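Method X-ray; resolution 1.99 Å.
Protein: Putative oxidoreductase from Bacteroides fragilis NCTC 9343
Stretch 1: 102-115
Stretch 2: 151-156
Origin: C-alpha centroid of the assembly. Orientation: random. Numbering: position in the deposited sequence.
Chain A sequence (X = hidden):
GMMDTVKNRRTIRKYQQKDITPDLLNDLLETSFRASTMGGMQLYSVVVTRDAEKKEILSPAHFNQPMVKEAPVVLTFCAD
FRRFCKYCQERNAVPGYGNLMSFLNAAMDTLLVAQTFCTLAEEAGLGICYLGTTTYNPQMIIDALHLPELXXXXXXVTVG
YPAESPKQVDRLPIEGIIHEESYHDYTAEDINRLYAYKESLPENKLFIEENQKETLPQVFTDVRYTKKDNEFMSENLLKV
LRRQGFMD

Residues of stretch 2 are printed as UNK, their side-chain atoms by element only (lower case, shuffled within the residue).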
# COMPACT_ATOMS: atom_id res chain seq x y z
N SER A 102 -0.01 14.23 2.92
CA SER A 102 1.24 13.95 2.23
C SER A 102 1.84 12.68 2.77
O SER A 102 2.41 11.90 2.03
CB SER A 102 2.21 15.13 2.37
OG SER A 102 1.70 16.28 1.72
N PHE A 103 1.73 12.47 4.09
CA PHE A 103 2.18 11.22 4.69
C PHE A 103 1.44 10.04 4.11
O PHE A 103 2.03 9.03 3.76
CB PHE A 103 2.01 11.20 6.24
CG PHE A 103 2.09 9.81 6.82
CD1 PHE A 103 3.32 9.14 6.90
CD2 PHE A 103 0.92 9.10 7.15
CE1 PHE A 103 3.40 7.81 7.35
CE2 PHE A 103 1.00 7.79 7.62
CZ PHE A 103 2.23 7.15 7.72
N LEU A 104 0.13 10.16 3.99
CA LEU A 104 -0.64 9.08 3.40
C LEU A 104 -0.28 8.87 1.93
O LEU A 104 -0.22 7.74 1.46
CB LEU A 104 -2.14 9.30 3.57
CG LEU A 104 -3.04 8.21 2.98
CD1 LEU A 104 -2.77 6.84 3.56
CD2 LEU A 104 -4.55 8.62 3.12
N ASN A 105 -0.07 9.95 1.19
CA ASN A 105 0.34 9.83 -0.20
C ASN A 105 1.67 9.10 -0.34
O ASN A 105 1.81 8.27 -1.22
CB ASN A 105 0.49 11.21 -0.90
CG ASN A 105 -0.85 11.90 -1.17
OD1 ASN A 105 -1.86 11.23 -1.36
ND2 ASN A 105 -0.85 13.29 -1.20
N ALA A 106 2.63 9.39 0.56
CA ALA A 106 3.96 8.78 0.51
C ALA A 106 3.83 7.32 0.89
O ALA A 106 4.45 6.47 0.25
CB ALA A 106 4.95 9.48 1.43
N ALA A 107 3.04 7.04 1.94
CA ALA A 107 2.75 5.68 2.42
C ALA A 107 2.25 4.80 1.28
O ALA A 107 2.66 3.65 1.13
CB ALA A 107 1.74 5.70 3.50
N MSE A 108 1.30 5.32 0.55
CA MSE A 108 0.77 4.59 -0.58
C MSE A 108 1.81 4.32 -1.59
O MSE A 108 1.82 3.24 -2.18
CB MSE A 108 -0.39 5.31 -1.23
CG MSE A 108 -1.59 5.41 -0.28
SE MSE A 108 -3.26 6.06 -1.14
CE MSE A 108 -2.74 7.89 -1.54
N ASP A 109 2.65 5.31 -1.87
CA ASP A 109 3.71 5.11 -2.88
C ASP A 109 4.59 3.97 -2.43
O ASP A 109 4.98 3.12 -3.19
CB ASP A 109 4.60 6.37 -3.05
CG ASP A 109 4.31 7.17 -4.33
OD1 ASP A 109 3.16 7.15 -4.86
OD2 ASP A 109 5.30 7.86 -4.78
N THR A 110 4.86 3.97 -1.14
CA THR A 110 5.75 3.03 -0.51
C THR A 110 5.23 1.61 -0.46
O THR A 110 6.02 0.67 -0.53
CB THR A 110 6.04 3.51 0.94
OG1 THR A 110 6.50 4.86 0.89
CG2 THR A 110 7.08 2.67 1.62
N LEU A 111 3.93 1.46 -0.25
CA LEU A 111 3.30 0.17 -0.14
C LEU A 111 3.20 -0.46 -1.52
O LEU A 111 3.33 -1.67 -1.65
CB LEU A 111 1.95 0.27 0.52
CG LEU A 111 2.10 0.51 2.03
CD1 LEU A 111 0.82 1.09 2.60
CD2 LEU A 111 2.47 -0.77 2.67
N LEU A 112 3.01 0.37 -2.53
CA LEU A 112 2.98 -0.12 -3.94
C LEU A 112 4.30 -0.71 -4.36
O LEU A 112 4.35 -1.75 -5.00
CB LEU A 112 2.59 1.03 -4.86
CG LEU A 112 1.11 1.22 -5.16
CD1 LEU A 112 0.10 0.92 -4.07
CD2 LEU A 112 0.92 2.61 -5.69
N VAL A 113 5.39 -0.02 -4.01
CA VAL A 113 6.74 -0.55 -4.24
C VAL A 113 6.98 -1.85 -3.47
O VAL A 113 7.46 -2.84 -4.03
CB VAL A 113 7.85 0.49 -3.83
CG1 VAL A 113 9.19 -0.14 -3.78
CG2 VAL A 113 7.85 1.65 -4.77
N ALA A 114 6.67 -1.85 -2.18
CA ALA A 114 6.92 -2.99 -1.35
C ALA A 114 6.28 -4.22 -1.84
O ALA A 114 6.91 -5.29 -1.86
CB ALA A 114 6.48 -2.71 0.12
N GLN A 115 5.03 -4.10 -2.25
CA GLN A 115 4.30 -5.23 -2.80
C GLN A 115 4.74 -5.58 -4.22
O GLN A 115 4.70 -6.73 -4.59
CB GLN A 115 2.81 -4.98 -2.74
CG GLN A 115 1.97 -6.15 -3.17
CD GLN A 115 2.24 -7.45 -2.41
OE1 GLN A 115 2.53 -7.46 -1.21
NE2 GLN A 115 2.11 -8.53 -3.10
N UNK A 151 10.54 11.31 6.88
CA UNK A 151 10.80 9.89 6.60
C UNK A 151 10.15 9.12 7.73
O UNK A 151 10.32 9.46 8.89
c UNK A 151 13.05 10.43 5.43
c UNK A 151 12.30 9.50 6.48
c UNK A 151 12.43 8.04 6.07
N UNK A 152 9.35 8.13 7.35
CA UNK A 152 8.60 7.35 8.28
C UNK A 152 8.57 5.89 7.81
O UNK A 152 8.25 5.60 6.65
c UNK A 152 6.36 7.40 9.52
c UNK A 152 5.14 5.58 10.55
c UNK A 152 5.81 6.13 9.46
c UNK A 152 5.54 7.61 11.77
c UNK A 152 4.99 6.32 11.69
c UNK A 152 7.15 7.95 8.36
c UNK A 152 6.21 8.14 10.68
N UNK A 153 8.89 4.93 8.71
CA UNK A 153 8.89 3.54 8.29
C UNK A 153 7.47 3.02 8.18
O UNK A 153 6.66 3.17 9.11
c UNK A 153 9.26 5.05 10.14
c UNK A 153 9.61 2.84 9.43
c UNK A 153 9.25 3.64 10.62
N UNK A 154 7.14 2.49 6.99
CA UNK A 154 5.79 2.01 6.69
C UNK A 154 5.69 0.52 6.96
O UNK A 154 4.88 0.08 7.80
c UNK A 154 4.34 4.55 6.09
c UNK A 154 5.25 3.89 5.09
c UNK A 154 5.36 2.35 5.23
c UNK A 154 4.00 1.73 4.84
N UNK A 155 6.45 -0.27 6.22
CA UNK A 155 6.50 -1.70 6.50
C UNK A 155 7.92 -2.25 6.28
O UNK A 155 8.77 -1.58 5.71
o UNK A 155 5.45 -3.84 6.29
c UNK A 155 5.88 -2.55 4.27
c UNK A 155 5.49 -2.51 5.72
N UNK A 156 8.13 -3.47 6.79
CA UNK A 156 9.40 -4.16 6.73
C UNK A 156 9.16 -5.52 6.18
O UNK A 156 8.17 -6.15 6.54
c UNK A 156 11.45 -4.91 8.02
o UNK A 156 10.09 -2.97 8.69
c UNK A 156 10.02 -4.29 8.13

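Position 151 carries three side-chain carbons, one bonded to CA and bearing the other two. The side chain does not reach the helix 102-115 and takes no part in the contact. The fork at the first carbon, with no heteroatom, identifies Val 151.

At position 152 there are seven side-chain carbons: one links CA to a closed ring of six. The CA-to-CB bond points toward the helix, and the ring touches Phe 103. An all-carbon ring without a hydroxyl is that of phenylalanine, and this is Phe 152. Phe 152 CD1 lies 3.6 Å from Phe 103 CE1. The pair is edge-to-face, with the edge of Phe 103 toward the face of Phe 152, ring centroids 5.1 Å apart and planes at 73°.

Position 153 has three side-chain carbons that close a ring onto the backbone N. Its CA-to-CB bond is directed away from the helix, with which the side chain makes no contact. Closure onto the backbone N is made by proline alone among the standard residues, so this is Pro 153.

Four carbons, no heteroatom, are found at position 154. They fork at the first, one arm being a single carbon and the other two carbons long. The side chain touches Phe 103, Ala 107, Thr 110 and Leu 111. The branching is that of isoleucine rather than leucine. In Ile 154, CD1 lies 3.6 Å from Phe 103 CE1 and 3.8 Å from Ala 107 CB, while CG2 packs 3.6 Å from Leu 111 CG.

At position 155 one carbon bears an oxygen and a carbon, and the side chain touches Leu 111 and Ala 114. This is a threonine, Thr 155. Its CG2 approaches both Leu 111 CD2 and Ala 114 CB at 4.2 Å, whereas OG1 is hydrogen-bonded elsewhere in the structure.

Position 156 repeats the same pattern, one carbon carrying one oxygen and one carbon. Its CA-to-CB bond points away from the helix, and it makes no contact there. It is Thr 156.

The strand runs at 28° to the helix, their axes approaching to 8.7 Å, and 309 Å² is buried in all. No hydrogen bond crosses between them, so the contact rests on apolar packing. Ile 154 is its centre, with 96 Å² covered. The CA atoms of Ala 107 and Ile 154 are 6.4 Å apart, those of Phe 103 and Phe 152 8.3 Å. Thr 110 OG1 donates a hydrogen bond to Ala 106 O (2.7 Å) within the helix, while Thr 110 CG2 lies 4.0 Å from Ile 154 CB.

Stretch 2 151-156: VFPITT
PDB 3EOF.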